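Local structure of alpha-2,3-sialyltransferase (Campylobacter jejuni, 2P2V) at residues 54-60 with 248-253. The protein is an alpha-2,3-sialyltransferase, which probably transfers sialic acid from its CMP-activated donor to acceptor glycans. Residues are numbered along the deposited sequence; the frame is centred on the assembly and turned at random.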
# COMPACT_ATOMS: atom_id res chain seq x y z
N GLU A 54 -13.85 -10.12 -37.44
CA GLU A 54 -15.10 -10.05 -38.23
C GLU A 54 -14.88 -9.38 -39.58
O GLU A 54 -14.20 -8.36 -39.67
CB GLU A 54 -16.23 -9.33 -37.44
CG GLU A 54 -16.01 -7.84 -37.25
CD GLU A 54 -17.09 -7.19 -36.39
OE1 GLU A 54 -17.97 -7.94 -35.91
OE2 GLU A 54 -17.07 -5.93 -36.20
N ASP A 55 -15.49 -9.96 -40.62
CA ASP A 55 -15.35 -9.47 -42.00
C ASP A 55 -16.35 -8.36 -42.32
O ASP A 55 -16.21 -7.62 -43.30
CB ASP A 55 -15.47 -10.66 -42.98
CG ASP A 55 -16.84 -11.35 -42.95
OD1 ASP A 55 -17.38 -11.68 -41.86
OD2 ASP A 55 -17.39 -11.58 -44.05
N LYS A 56 -17.37 -8.21 -41.49
CA LYS A 56 -18.31 -7.12 -41.65
C LYS A 56 -18.57 -6.53 -40.28
O LYS A 56 -18.33 -7.18 -39.27
CB LYS A 56 -19.66 -7.61 -42.25
CG LYS A 56 -19.51 -8.45 -43.53
CD LYS A 56 -20.85 -8.92 -44.06
CE LYS A 56 -20.60 -9.65 -45.39
NZ LYS A 56 -21.87 -10.25 -45.86
N TYR A 57 -19.10 -5.33 -40.25
CA TYR A 57 -19.43 -4.72 -38.99
C TYR A 57 -20.74 -5.27 -38.46
O TYR A 57 -21.74 -4.53 -38.44
CB TYR A 57 -19.51 -3.21 -39.13
CG TYR A 57 -18.15 -2.55 -39.32
CD1 TYR A 57 -17.22 -2.49 -38.24
CD2 TYR A 57 -17.78 -2.00 -40.55
CE1 TYR A 57 -15.99 -1.88 -38.40
CE2 TYR A 57 -16.53 -1.40 -40.72
CZ TYR A 57 -15.65 -1.34 -39.63
OH TYR A 57 -14.44 -0.74 -39.79
N TYR A 58 -20.72 -6.51 -37.96
CA TYR A 58 -21.97 -7.16 -37.48
C TYR A 58 -22.73 -6.42 -36.38
O TYR A 58 -23.95 -6.60 -36.24
CB TYR A 58 -21.77 -8.62 -37.13
CG TYR A 58 -21.30 -9.44 -38.32
CD1 TYR A 58 -22.21 -9.80 -39.36
CD2 TYR A 58 -19.97 -9.85 -38.43
CE1 TYR A 58 -21.77 -10.55 -40.49
CE2 TYR A 58 -19.53 -10.61 -39.54
CZ TYR A 58 -20.44 -10.95 -40.56
OH TYR A 58 -19.99 -11.69 -41.64
N LEU A 59 -22.04 -5.59 -35.60
CA LEU A 59 -22.71 -4.77 -34.60
C LEU A 59 -22.34 -3.28 -34.70
O LEU A 59 -22.48 -2.53 -33.75
CB LEU A 59 -22.44 -5.33 -33.20
CG LEU A 59 -23.33 -6.51 -32.82
CD1 LEU A 59 -22.91 -7.02 -31.45
CD2 LEU A 59 -24.81 -6.06 -32.78
N GLY A 60 -21.88 -2.86 -35.88
CA GLY A 60 -21.57 -1.47 -36.12
C GLY A 60 -20.14 -1.16 -35.67
O GLY A 60 -19.38 -2.07 -35.31
N PHE A 248 -31.22 -2.67 -39.74
CA PHE A 248 -29.81 -2.51 -39.52
C PHE A 248 -29.11 -2.39 -40.84
O PHE A 248 -29.43 -3.12 -41.78
CB PHE A 248 -29.30 -3.75 -38.79
CG PHE A 248 -27.89 -3.62 -38.31
CD1 PHE A 248 -27.59 -2.89 -37.18
CD2 PHE A 248 -26.87 -4.27 -38.98
CE1 PHE A 248 -26.27 -2.79 -36.73
CE2 PHE A 248 -25.56 -4.18 -38.54
CZ PHE A 248 -25.28 -3.43 -37.41
N THR A 249 -28.14 -1.48 -40.92
CA THR A 249 -27.29 -1.43 -42.10
C THR A 249 -26.01 -2.21 -41.83
O THR A 249 -25.15 -1.77 -41.06
CB THR A 249 -26.95 0.03 -42.56
OG1 THR A 249 -28.16 0.76 -42.79
CG2 THR A 249 -26.11 0.03 -43.85
N LEU A 250 -25.89 -3.34 -42.48
CA LEU A 250 -24.73 -4.16 -42.33
C LEU A 250 -23.65 -3.72 -43.31
O LEU A 250 -23.80 -3.89 -44.53
CB LEU A 250 -25.09 -5.63 -42.53
CG LEU A 250 -23.94 -6.61 -42.42
CD1 LEU A 250 -23.27 -6.51 -41.03
CD2 LEU A 250 -24.40 -8.03 -42.70
N GLU A 251 -22.57 -3.17 -42.77
CA GLU A 251 -21.48 -2.59 -43.56
C GLU A 251 -20.29 -3.54 -43.69
O GLU A 251 -19.92 -4.22 -42.73
CB GLU A 251 -21.04 -1.27 -42.92
CG GLU A 251 -20.08 -0.43 -43.75
CD GLU A 251 -19.49 0.74 -42.97
OE1 GLU A 251 -20.16 1.22 -42.01
OE2 GLU A 251 -18.36 1.19 -43.33
N ASN A 252 -19.70 -3.60 -44.88
CA ASN A 252 -18.49 -4.40 -45.05
C ASN A 252 -17.27 -3.68 -44.47
O ASN A 252 -17.26 -2.46 -44.31
CB ASN A 252 -18.25 -4.78 -46.52
CG ASN A 252 -18.92 -6.09 -46.90
OD1 ASN A 252 -20.16 -6.20 -46.87
ND2 ASN A 252 -18.10 -7.10 -47.24
N LYS A 253 -16.25 -4.46 -44.16
CA LYS A 253 -14.97 -3.90 -43.76
C LYS A 253 -14.17 -3.54 -45.02
O LYS A 253 -14.12 -4.34 -45.98
CB LYS A 253 -14.20 -4.93 -42.93
CG LYS A 253 -14.84 -5.31 -41.58
CD LYS A 253 -14.20 -4.58 -40.44
CE LYS A 253 -14.34 -5.31 -39.16
NZ LYS A 253 -13.04 -5.84 -38.67
O HOH W 1 -22.82 -2.32 -39.92
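Tyr57 and Lys253 pack tightly beside a single beta bridge, Lys56 with Asn252, which ties the extended segment 248-253 to the turn-rich loop between parallel strands 44-48 and 62-68 of the mixed alpha-beta fold. Lys253 crosses the Tyr57 ring at about a right angle, its CD lying over one face in a CH-pi contact, 3.9 Å from the ring centroid. A bend at chi2 (-100°) helps carry its chain on to the buried Glu54, where CE packs 3.6 Å from Glu54 CG and NZ makes a weak hydrogen bond to Glu54 O. Arg47 and Tyr89 hold the Glu54 carboxylate, while Tyr57 OH bonds Glu88 O. In the backbone, Lys253 N reaches Asp55 O at 3.3 Å, and Tyr57 N binds Glu251 O in a straighter bond (166° at the hydrogen). The outer side is looser: Lys56 and exposed Asn252 lie side by side, Lys56 CE 3.8 Å from Asn252 OD1. At the far end of 248-253 from Lys253, Phe248 stacks on Tyr36 and turns its ring edge to Gly60 N and Tyr57 O of the type I turn 57-60. One water bridges the two segments, donating to Tyr57 O and Thr249 O and accepting from Glu251 N at 3.0 Å.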